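Local structure of DR2417 (Deinococcus radiodurans, 4XWW) at residues A[58-63]-A[452-457]; A[422-427]-A[438-443]. The protein degrades RNA as a metal-dependent 5'-3' exonuclease, possibly also an endonuclease, of the metallo-beta-lactamase superfamily, and probably takes part in rRNA maturation. One frame throughout, in Å; residues are numbered along the deposited sequence.

Interaction 1: residues A[58-63]-A[452-457]. With MN (manganese (II) ion), chain G.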
loop_
_atom_site.group_PDB
_atom_site.type_symbol
_atom_site.label_atom_id
_atom_site.label_comp_id
_atom_site.label_asym_id
_atom_site.label_seq_id
_atom_site.Cartn_x
_atom_site.Cartn_y
_atom_site.Cartn_z
ATOM N N MET A 58 6.173 8.370 9.115
ATOM C CA MET A 58 7.411 7.618 9.042
ATOM C C MET A 58 8.192 7.607 10.344
ATOM O O MET A 58 8.275 8.605 11.056
ATOM C CB MET A 58 8.281 8.168 7.914
ATOM C CG MET A 58 7.716 7.831 6.547
ATOM S SD MET A 58 8.620 8.636 5.221
ATOM C CE MET A 58 8.062 10.295 5.480
ATOM N N GLY A 59 8.755 6.446 10.646
ATOM C CA GLY A 59 9.656 6.305 11.766
ATOM C C GLY A 59 8.984 6.006 13.092
ATOM O O GLY A 59 9.645 5.546 14.011
ATOM N N ILE A 60 7.680 6.246 13.209
ATOM C CA ILE A 60 7.050 6.042 14.518
ATOM C C ILE A 60 6.596 4.593 14.698
ATOM O O ILE A 60 6.366 3.874 13.724
ATOM C CB ILE A 60 5.844 6.995 14.769
ATOM C CG1 ILE A 60 4.603 6.555 13.996
ATOM C CG2 ILE A 60 6.224 8.469 14.538
ATOM C CD1 ILE A 60 3.375 7.386 14.315
ATOM N N ASP A 61 6.479 4.171 15.957
ATOM C CA ASP A 61 6.184 2.775 16.274
ATOM C C ASP A 61 4.696 2.496 16.458
ATOM O O ASP A 61 4.172 1.517 15.924
ATOM C CB ASP A 61 6.944 2.356 17.531
ATOM C CG ASP A 61 8.434 2.570 17.407
ATOM O OD1 ASP A 61 8.982 2.346 16.306
ATOM O OD2 ASP A 61 9.063 2.973 18.405
ATOM N N LEU A 62 4.016 3.341 17.224
ATOM C CA LEU A 62 2.583 3.164 17.429
ATOM C C LEU A 62 1.919 4.483 17.800
ATOM O O LEU A 62 2.590 5.481 18.024
ATOM C CB LEU A 62 2.324 2.111 18.515
ATOM C CG LEU A 62 3.015 2.338 19.854
ATOM C CD1 LEU A 62 2.028 2.845 20.922
ATOM C CD2 LEU A 62 3.707 1.057 20.324
ATOM N N ILE A 63 0.593 4.478 17.819
ATOM C CA ILE A 63 -0.181 5.679 18.089
ATOM C C ILE A 63 -1.160 5.396 19.242
ATOM O O ILE A 63 -1.825 4.380 19.254
ATOM C CB ILE A 63 -0.961 6.139 16.834
ATOM C CG1 ILE A 63 -0.012 6.281 15.633
ATOM C CG2 ILE A 63 -1.708 7.428 17.127
ATOM C CD1 ILE A 63 -0.711 6.437 14.290
ATOM N N ALA A 452 -4.370 12.086 18.133
ATOM C CA ALA A 452 -3.318 11.085 18.163
ATOM C C ALA A 452 -2.094 11.558 18.941
ATOM O O ALA A 452 -1.738 12.735 18.912
ATOM C CB ALA A 452 -2.935 10.694 16.737
ATOM N N VAL A 453 -1.467 10.632 19.656
ATOM C CA VAL A 453 -0.172 10.877 20.281
ATOM C C VAL A 453 0.799 9.827 19.746
ATOM O O VAL A 453 0.524 8.631 19.844
ATOM C CB VAL A 453 -0.228 10.790 21.811
ATOM C CG1 VAL A 453 1.161 11.043 22.408
ATOM C CG2 VAL A 453 -1.239 11.787 22.386
ATOM N N TYR A 454 1.906 10.264 19.144
ATOM C CA TYR A 454 2.846 9.314 18.559
ATOM C C TYR A 454 3.845 8.772 19.569
ATOM O O TYR A 454 4.342 9.495 20.425
ATOM C CB TYR A 454 3.611 9.953 17.395
ATOM C CG TYR A 454 2.711 10.524 16.325
ATOM C CD1 TYR A 454 1.539 9.879 15.959
ATOM C CD2 TYR A 454 3.025 11.717 15.693
ATOM C CE1 TYR A 454 0.708 10.397 14.984
ATOM C CE2 TYR A 454 2.206 12.241 14.716
ATOM C CZ TYR A 454 1.047 11.579 14.367
ATOM O OH TYR A 454 0.232 12.110 13.395
ATOM N N VAL A 455 4.129 7.482 19.449
ATOM C CA VAL A 455 5.194 6.841 20.209
ATOM C C VAL A 455 6.320 6.451 19.251
ATOM O O VAL A 455 6.092 5.773 18.254
ATOM C CB VAL A 455 4.688 5.597 20.954
ATOM C CG1 VAL A 455 5.823 4.930 21.716
ATOM C CG2 VAL A 455 3.562 5.978 21.908
ATOM N N ASP A 456 7.527 6.902 19.560
ATOM C CA ASP A 456 8.692 6.652 18.719
ATOM C C ASP A 456 9.863 6.344 19.632
ATOM O O ASP A 456 10.417 7.241 20.250
ATOM C CB ASP A 456 8.992 7.865 17.848
ATOM C CG ASP A 456 9.885 7.537 16.662
ATOM O OD1 ASP A 456 10.429 6.416 16.598
ATOM O OD2 ASP A 456 10.055 8.425 15.812
ATOM N N GLY A 457 10.212 5.070 19.747
ATOM C CA GLY A 457 11.213 4.663 20.710
ATOM C C GLY A 457 10.658 4.804 22.115
ATOM O O GLY A 457 9.592 4.275 22.429
HETATM MN MN MN G . 11.438 4.998 15.269
#

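Interaction 2: residues A[422-427]-A[438-443]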
loop_
_atom_site.group_PDB
_atom_site.type_symbol
_atom_site.label_atom_id
_atom_site.label_comp_id
_atom_site.label_asym_id
_atom_site.label_seq_id
_atom_site.Cartn_x
_atom_site.Cartn_y
_atom_site.Cartn_z
ATOM N N PRO A 422 -35.655 0.249 10.434
ATOM C CA PRO A 422 -34.455 1.085 10.545
ATOM C C PRO A 422 -34.488 1.896 11.827
ATOM O O PRO A 422 -35.575 2.169 12.342
ATOM C CB PRO A 422 -34.546 2.006 9.320
ATOM C CG PRO A 422 -35.516 1.336 8.404
ATOM C CD PRO A 422 -36.483 0.629 9.280
ATOM N N PRO A 423 -33.315 2.274 12.344
ATOM C CA PRO A 423 -33.286 3.136 13.530
ATOM C C PRO A 423 -33.958 4.460 13.247
ATOM O O PRO A 423 -33.959 4.907 12.098
ATOM C CB PRO A 423 -31.792 3.347 13.792
ATOM C CG PRO A 423 -31.096 2.288 13.008
ATOM C CD PRO A 423 -31.968 1.989 11.830
ATOM N N LYS A 424 -34.524 5.073 14.277
ATOM C CA LYS A 424 -35.104 6.399 14.140
ATOM C C LYS A 424 -34.087 7.387 13.583
ATOM O O LYS A 424 -34.400 8.184 12.689
ATOM C CB LYS A 424 -35.621 6.894 15.480
ATOM C CG LYS A 424 -36.161 8.310 15.403
ATOM C CD LYS A 424 -37.060 8.621 16.564
ATOM C CE LYS A 424 -37.708 9.985 16.362
ATOM N NZ LYS A 424 -38.543 10.400 17.514
ATOM N N ARG A 425 -32.867 7.335 14.115
ATOM C CA ARG A 425 -31.790 8.179 13.616
ATOM C C ARG A 425 -30.441 7.478 13.759
ATOM O O ARG A 425 -30.190 6.761 14.732
ATOM C CB ARG A 425 -31.761 9.534 14.342
ATOM C CG ARG A 425 -30.765 10.523 13.724
ATOM C CD ARG A 425 -31.054 11.982 14.086
ATOM N NE ARG A 425 -31.452 12.142 15.480
ATOM C CZ ARG A 425 -32.689 12.427 15.876
ATOM N NH1 ARG A 425 -33.654 12.596 14.980
ATOM N NH2 ARG A 425 -32.964 12.549 17.168
ATOM N N THR A 426 -29.589 7.683 12.768
ATOM C CA THR A 426 -28.242 7.126 12.792
ATOM C C THR A 426 -27.259 8.275 12.668
ATOM O O THR A 426 -27.438 9.152 11.817
ATOM C CB THR A 426 -28.022 6.122 11.654
ATOM O OG1 THR A 426 -28.972 5.053 11.762
ATOM C CG2 THR A 426 -26.605 5.551 11.703
ATOM N N LEU A 427 -26.236 8.296 13.519
ATOM C CA LEU A 427 -25.204 9.325 13.411
ATOM C C LEU A 427 -23.860 8.726 13.040
ATOM O O LEU A 427 -23.551 7.596 13.419
ATOM C CB LEU A 427 -25.056 10.096 14.709
ATOM C CG LEU A 427 -26.269 10.917 15.111
ATOM C CD1 LEU A 427 -26.030 11.531 16.478
ATOM C CD2 LEU A 427 -26.568 11.990 14.057
ATOM N N GLY A 438 -30.738 10.563 24.976
ATOM C CA GLY A 438 -31.847 10.506 25.906
ATOM C C GLY A 438 -32.931 9.628 25.317
ATOM O O GLY A 438 -32.783 9.123 24.209
ATOM N N PRO A 439 -34.030 9.432 26.058
ATOM C CA PRO A 439 -35.120 8.581 25.571
ATOM C C PRO A 439 -35.619 8.968 24.179
ATOM O O PRO A 439 -36.024 8.085 23.421
ATOM C CB PRO A 439 -36.205 8.789 26.633
ATOM C CG PRO A 439 -35.401 8.987 27.887
ATOM C CD PRO A 439 -34.240 9.844 27.458
ATOM N N ASP A 440 -35.578 10.256 23.847
ATOM C CA ASP A 440 -35.914 10.714 22.505
ATOM C C ASP A 440 -34.940 11.786 22.029
ATOM O O ASP A 440 -35.326 12.723 21.331
ATOM C CB ASP A 440 -37.344 11.256 22.443
ATOM C CG ASP A 440 -37.854 11.345 21.014
ATOM O OD1 ASP A 440 -37.562 10.404 20.247
ATOM O OD2 ASP A 440 -38.509 12.348 20.650
ATOM N N GLU A 441 -33.678 11.657 22.425
ATOM C CA GLU A 441 -32.649 12.598 22.002
ATOM C C GLU A 441 -31.454 11.828 21.489
ATOM O O GLU A 441 -31.046 10.844 22.090
ATOM C CB GLU A 441 -32.219 13.516 23.152
ATOM C CG GLU A 441 -31.129 14.520 22.749
ATOM C CD GLU A 441 -30.775 15.501 23.857
ATOM O OE1 GLU A 441 -31.435 15.463 24.916
ATOM O OE2 GLU A 441 -29.841 16.314 23.663
ATOM N N PHE A 442 -30.897 12.292 20.381
ATOM C CA PHE A 442 -29.728 11.659 19.791
ATOM C C PHE A 442 -29.080 12.666 18.857
ATOM O O PHE A 442 -29.492 12.823 17.706
ATOM C CB PHE A 442 -30.125 10.382 19.052
ATOM C CG PHE A 442 -28.944 9.545 18.586
ATOM C CD1 PHE A 442 -27.967 9.145 19.495
ATOM C CD2 PHE A 442 -28.830 9.141 17.268
ATOM C CE1 PHE A 442 -26.887 8.360 19.086
ATOM C CE2 PHE A 442 -27.754 8.359 16.852
ATOM C CZ PHE A 442 -26.785 7.971 17.765
ATOM N N ARG A 443 -28.079 13.375 19.366
ATOM C CA ARG A 443 -27.433 14.421 18.583
ATOM C C ARG A 443 -26.018 14.689 19.065
ATOM O O ARG A 443 -25.678 14.411 20.213
ATOM C CB ARG A 443 -28.250 15.715 18.661
ATOM C CG ARG A 443 -28.407 16.197 20.079
ATOM C CD ARG A 443 -29.205 17.484 20.194
ATOM N NE ARG A 443 -29.106 18.012 21.551
ATOM C CZ ARG A 443 -28.280 18.987 21.917
ATOM N NH1 ARG A 443 -27.488 19.563 21.023
ATOM N NH2 ARG A 443 -28.253 19.392 23.181
#

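Interaction 1: residues A[58-63]-A[452-457]
Ile60 and Ile63 both pack against Tyr454, and this is the tight side of the contact. Ile60 CG1 lies between the backbone N and the carbonyl carbon (chi1 76°), and an extended chi2 carries CD1 on to Tyr454 CD1, 3.5 Å away and oblique to the ring, while Ile63 CG1 lies at the ring edge, near its plane. Helix 465-477 adds Leu468 against the ring, and its Asp465 is hydrogen-bonded to Tyr454 OH. On the other face Leu62 CD1 meets Val455 CG2 at 3.6 Å, with Tyr95 touching both side chains. Toward the metal end, where Gly59, Asp61 and Gly457 are partly open to solvent although Asp456 itself is buried, polar links replace this apolar packing. Asp61 OD2 accepts a hydrogen bond from Gly457 N at 2.7 Å on the syn side, 31° out of the carboxylate plane. A manganese ion is held by Gly59 O at 2.3 Å and by Asp456 OD1 at 2.2 Å; sharing it lets these two acceptors approach to 2.8 Å. Asp456 OD2 forms a salt bridge with Arg471, which should help fix the carboxylate's rotation. Between the two regions, Val455 O accepts hydrogen bonds from Asp61 N and, weakly, from Leu62 N; both residues face Val455, a classic beta bulge where an antiparallel pair runs into a metal site.

Interaction 2: residues A[422-427]-A[438-443]
Arg425 and Phe442 sit on segments that run 20° apart in nearly the same direction, with their CA atoms 7.4 Å from each other, wider than neighbours in one sheet. They belong to the two separate sheets of the metallo-beta-lactamase sandwich: strand 425-426 is an outermost strand of one, strand 441-447 of the other, and side chains bridge the gap. Phe442 contributes more buried surface than any other residue of the two segments. Leu427 reaches toward its ring tip to tip, setting CD1 over one face in a CH-pi contact, 3.7 Å from the ring centroid and 15° off the normal, while Leu427 CG lies 3.4 Å from Phe442 CE2. Phe398 stacks with the same ring, and Leu400, Val435 and Leu437 add packing from strands of both sheets, so the aromatic group is buried between them. Charged groups occupy the more exposed ground. The extended chain of Lys424 meets Asp440 at about a right angle, and Lys424 NZ forms a salt bridge at 2.9 Å with Asp440 OD1, which offers its syn lone pair; Lys397 is a second cationic partner of that oxygen. Arg425 bends at its third torsion (chi3 41°), which places NE near the backbone of the other strand: Arg425 NE donates to Phe442 O at 3.0 Å, in the carbonyl plane but somewhat tilted from the plane of the guanidinium.

Overall arrangement
Two ways of joining separate strands appear here: interaction 1 pairs backbones and shares a metal, whereas interaction 2 joins two sheets through contacts that each involve at least one side chain. Their centres are 37 Å apart, with nearest atoms about 20 Å from each other, yet strand 441-447 of interaction 2 is followed directly in the chain by strand 452-456 of interaction 1, and interaction 2 is nested within the loop that interaction 1 closes. The functional setting differs. Interaction 1 comes within about 4 Å of the bound RNA at its nearest atom, the Ile63 side chain is about 14 Å from a zinc ion, and Asp456 O is hydrogen-bonded to Arg549 of the second subunit. Interaction 2 stays about 18 Å from the RNA, away from the annotated sites.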